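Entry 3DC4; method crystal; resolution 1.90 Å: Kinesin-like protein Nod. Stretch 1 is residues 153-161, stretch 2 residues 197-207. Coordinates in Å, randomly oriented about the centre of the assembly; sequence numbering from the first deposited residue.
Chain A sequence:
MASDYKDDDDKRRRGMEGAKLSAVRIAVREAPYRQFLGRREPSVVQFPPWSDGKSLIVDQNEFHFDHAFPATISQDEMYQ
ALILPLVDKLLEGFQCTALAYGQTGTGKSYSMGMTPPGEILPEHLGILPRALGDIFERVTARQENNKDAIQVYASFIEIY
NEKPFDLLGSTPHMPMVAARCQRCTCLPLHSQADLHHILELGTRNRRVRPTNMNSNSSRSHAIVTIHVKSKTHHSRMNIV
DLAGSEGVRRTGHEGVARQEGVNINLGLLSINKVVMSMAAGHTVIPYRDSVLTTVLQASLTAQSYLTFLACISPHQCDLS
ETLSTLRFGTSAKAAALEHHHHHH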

# COMPACT_ATOMS: atom_id res chain seq x y z
N TYR A 153 16.13 5.23 2.28
CA TYR A 153 16.46 3.95 1.67
C TYR A 153 15.20 3.30 1.12
O TYR A 153 14.08 3.76 1.38
N ALA A 154 15.38 2.23 0.36
CA ALA A 154 14.26 1.50 -0.20
C ALA A 154 14.56 0.01 -0.11
O ALA A 154 15.70 -0.42 -0.29
N SER A 155 13.53 -0.77 0.22
CA SER A 155 13.64 -2.22 0.27
C SER A 155 12.55 -2.73 -0.66
O SER A 155 11.55 -2.04 -0.88
N PHE A 156 12.77 -3.89 -1.26
CA PHE A 156 11.80 -4.48 -2.19
C PHE A 156 11.64 -5.95 -1.82
O PHE A 156 12.54 -6.77 -2.05
N ILE A 157 10.50 -6.28 -1.24
CA ILE A 157 10.21 -7.64 -0.82
C ILE A 157 9.04 -8.20 -1.63
O ILE A 157 8.08 -7.49 -1.94
N GLU A 158 9.15 -9.48 -1.97
CA GLU A 158 8.11 -10.17 -2.71
C GLU A 158 7.64 -11.35 -1.87
O GLU A 158 8.45 -12.03 -1.23
N ILE A 159 6.33 -11.58 -1.84
CA ILE A 159 5.76 -12.70 -1.10
C ILE A 159 5.13 -13.63 -2.12
O ILE A 159 4.06 -13.34 -2.67
N TYR A 160 5.82 -14.74 -2.40
CA TYR A 160 5.36 -15.74 -3.36
C TYR A 160 4.94 -16.99 -2.58
O TYR A 160 5.75 -17.60 -1.89
N ASN A 161 3.66 -17.35 -2.68
CA ASN A 161 3.13 -18.51 -1.97
C ASN A 161 3.48 -18.49 -0.49
O ASN A 161 4.04 -19.45 0.04
N HIS A 197 16.48 2.48 -10.23
CA HIS A 197 17.40 1.35 -10.14
C HIS A 197 16.84 0.21 -9.29
O HIS A 197 16.82 -0.94 -9.74
N ILE A 198 16.39 0.52 -8.08
CA ILE A 198 15.86 -0.52 -7.20
C ILE A 198 14.62 -1.19 -7.78
O ILE A 198 14.43 -2.40 -7.60
N LEU A 199 13.78 -0.43 -8.47
CA LEU A 199 12.58 -1.00 -9.07
C LEU A 199 12.93 -1.91 -10.23
O LEU A 199 12.34 -2.98 -10.41
N GLU A 200 13.91 -1.49 -11.03
CA GLU A 200 14.35 -2.27 -12.18
C GLU A 200 15.05 -3.54 -11.68
O GLU A 200 14.79 -4.64 -12.18
N LEU A 201 15.92 -3.38 -10.70
CA LEU A 201 16.65 -4.50 -10.13
C LEU A 201 15.68 -5.51 -9.52
O LEU A 201 15.76 -6.71 -9.78
N GLY A 202 14.76 -5.01 -8.71
CA GLY A 202 13.79 -5.87 -8.06
C GLY A 202 12.89 -6.58 -9.06
O GLY A 202 12.58 -7.76 -8.89
N THR A 203 12.48 -5.87 -10.10
CA THR A 203 11.61 -6.44 -11.11
C THR A 203 12.27 -7.60 -11.83
O THR A 203 11.64 -8.62 -12.11
N ARG A 204 13.56 -7.46 -12.14
CA ARG A 204 14.28 -8.51 -12.83
C ARG A 204 14.41 -9.75 -11.94
O ARG A 204 14.19 -10.87 -12.40
N ASN A 205 14.76 -9.54 -10.67
CA ASN A 205 14.92 -10.66 -9.74
C ASN A 205 13.59 -11.21 -9.25
O ASN A 205 13.56 -12.05 -8.35
N ARG A 206 12.50 -10.75 -9.84
CA ARG A 206 11.18 -11.21 -9.44
C ARG A 206 10.71 -12.36 -10.34
O ARG A 206 10.86 -12.30 -11.56
N ARG A 207 10.16 -13.40 -9.72
CA ARG A 207 9.69 -14.57 -10.45
C ARG A 207 8.23 -14.41 -10.87
O ARG A 207 7.90 -14.55 -12.04

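Strand 153-160 and helix 197-204 run nearly parallel, 18° apart, with their axes 9.1 Å apart at closest approach. Along the strand the side chains alternate: A154, F156, E158 and Y160 point toward the helical stretch, whereas S155 and I159 point away.

The packing begins with a small residue. A154 offers only a methyl group, and the longer I198 (chi1 p, chi2 off its wells at 99°) reaches across to it, placing CD1 4.2 Å from A154 CB. Next comes the main bump, F156, in the t rotamer. Its ring fits a hollow that the helix leaves open at G202, where F156 CA and G202 CA lie 6.4 Å apart. F156 CD2 lies 3.8 Å from G202 CA, and a CB on G202 would sit only 2.3 Å from that same ring atom, so glycine's lack of a side chain is what makes room for the ring. Around it, the carbonyl oxygen of I198 meets the ring edge, with I198 O 3.8 Å from F156 CD2. L199 starts out pointing away, but its m,t side chain brings CD2 back to 4.1 Å from F156 CE2, adding an apolar wall.

Beyond the phenylalanine, the chain has left the helix and the contact turns polar. E158, extended through chi1 and chi2 (both t), holds two arginines with its carboxylate. R206, fully extended, donates a hydrogen bond within a salt bridge from R206 NE to E158 OE2 (3.2 Å), while R207 NH1 forms a second salt bridge with E158 OE1 at 2.8 Å. The two guanidinium groups offset the charge of the buried E158 carboxylate.

R207 also bends over Y160 (t): its CD lies 3.8 Å from the centroid of the Y160 ring, a CH-pi contact over one face. An arginine's aliphatic stem suits such a flat surface, although R207 is poorly ordered.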

# COMPACT_ATOMS: atom_id res chain seq x y z
CB TYR A 153 17.08 3.00 2.69
CG TYR A 153 18.29 3.54 3.42
CD1 TYR A 153 18.14 4.42 4.49
CD2 TYR A 153 19.58 3.18 3.03
CE1 TYR A 153 19.26 4.93 5.16
CE2 TYR A 153 20.69 3.69 3.68
CZ TYR A 153 20.53 4.56 4.75
OH TYR A 153 21.64 5.07 5.38
CB ALA A 154 14.05 1.89 -1.66
CB SER A 155 13.45 -2.76 1.70
OG SER A 155 12.22 -2.39 2.29
CB PHE A 156 12.29 -4.35 -3.63
CG PHE A 156 11.21 -4.52 -4.69
CD1 PHE A 156 10.08 -5.30 -4.45
CD2 PHE A 156 11.36 -3.92 -5.94
CE1 PHE A 156 9.11 -5.48 -5.44
CE2 PHE A 156 10.39 -4.10 -6.93
CZ PHE A 156 9.26 -4.88 -6.68
CB ILE A 157 9.85 -7.67 0.68
CG1 ILE A 157 11.08 -7.29 1.50
CG2 ILE A 157 9.33 -9.04 1.07
CD1 ILE A 157 10.77 -7.03 2.96
CB GLU A 158 8.65 -10.68 -4.05
CG GLU A 158 7.75 -11.69 -4.76
CD GLU A 158 8.32 -12.17 -6.09
OE1 GLU A 158 9.55 -12.39 -6.16
OE2 GLU A 158 7.54 -12.34 -7.05
CB ILE A 159 4.69 -12.23 -0.08
CG1 ILE A 159 5.32 -11.27 0.93
CG2 ILE A 159 4.08 -13.44 0.64
CD1 ILE A 159 4.37 -10.77 2.00
CB TYR A 160 6.49 -16.10 -4.32
CG TYR A 160 6.09 -17.05 -5.44
CD1 TYR A 160 5.10 -16.69 -6.35
CD2 TYR A 160 6.69 -18.30 -5.58
CE1 TYR A 160 4.72 -17.54 -7.38
CE2 TYR A 160 6.32 -19.17 -6.61
CZ TYR A 160 5.34 -18.78 -7.50
OH TYR A 160 4.96 -19.63 -8.52
CB ASN A 161 3.66 -19.81 -2.60
CG ASN A 161 3.01 -20.10 -3.94
OD1 ASN A 161 1.80 -20.31 -4.03
ND2 ASN A 161 3.81 -20.12 -5.00
CB HIS A 197 18.74 1.81 -9.55
CG HIS A 197 19.69 0.69 -9.24
ND1 HIS A 197 20.20 -0.13 -10.22
CD2 HIS A 197 20.21 0.26 -8.07
CE1 HIS A 197 21.00 -1.03 -9.66
NE2 HIS A 197 21.02 -0.81 -8.36
CB ILE A 198 15.54 0.02 -5.76
CG1 ILE A 198 14.26 0.85 -5.75
CG2 ILE A 198 16.71 0.83 -5.24
CD1 ILE A 198 13.03 0.08 -5.27
CB LEU A 199 11.63 0.10 -9.54
CG LEU A 199 10.92 0.88 -8.43
CD1 LEU A 199 10.01 1.93 -9.05
CD2 LEU A 199 10.11 -0.10 -7.58
CB GLU A 200 15.31 -1.44 -13.04
CG GLU A 200 15.79 -2.14 -14.29
CD GLU A 200 16.77 -1.29 -15.09
OE1 GLU A 200 16.36 -0.22 -15.59
OE2 GLU A 200 17.96 -1.69 -15.21
CB LEU A 201 17.62 -4.02 -9.06
CG LEU A 201 18.36 -5.09 -8.24
CD1 LEU A 201 19.31 -5.86 -9.14
CD2 LEU A 201 19.11 -4.42 -7.11
CB THR A 203 11.19 -5.39 -12.13
OG1 THR A 203 10.52 -4.31 -11.46
CG2 THR A 203 10.24 -5.99 -13.16
CB ARG A 204 15.67 -8.04 -13.26
CG ARG A 204 15.66 -6.90 -14.26
CD ARG A 204 16.96 -6.86 -15.07
NE ARG A 204 18.13 -6.59 -14.25
CZ ARG A 204 18.53 -5.37 -13.88
NH1 ARG A 204 17.84 -4.31 -14.26
NH2 ARG A 204 19.62 -5.22 -13.14
CB ASN A 205 15.76 -10.24 -8.54
CG ASN A 205 17.17 -9.81 -8.92
OD1 ASN A 205 17.82 -10.45 -9.75
ND2 ASN A 205 17.65 -8.73 -8.32
CB ARG A 206 10.18 -10.06 -9.51
CG ARG A 206 8.83 -10.39 -8.92
CD ARG A 206 7.97 -9.15 -8.81
NE ARG A 206 6.68 -9.45 -8.22
CZ ARG A 206 5.72 -8.55 -8.01
NH1 ARG A 206 5.91 -7.29 -8.36
NH2 ARG A 206 4.58 -8.92 -7.46
CB ARG A 207 9.85 -15.82 -9.59
CG ARG A 207 9.00 -15.83 -8.33
CD ARG A 207 9.30 -17.04 -7.47
NE ARG A 207 10.62 -16.96 -6.86
CZ ARG A 207 10.98 -16.03 -5.98
NH1 ARG A 207 10.11 -15.10 -5.60
NH2 ARG A 207 12.20 -16.04 -5.47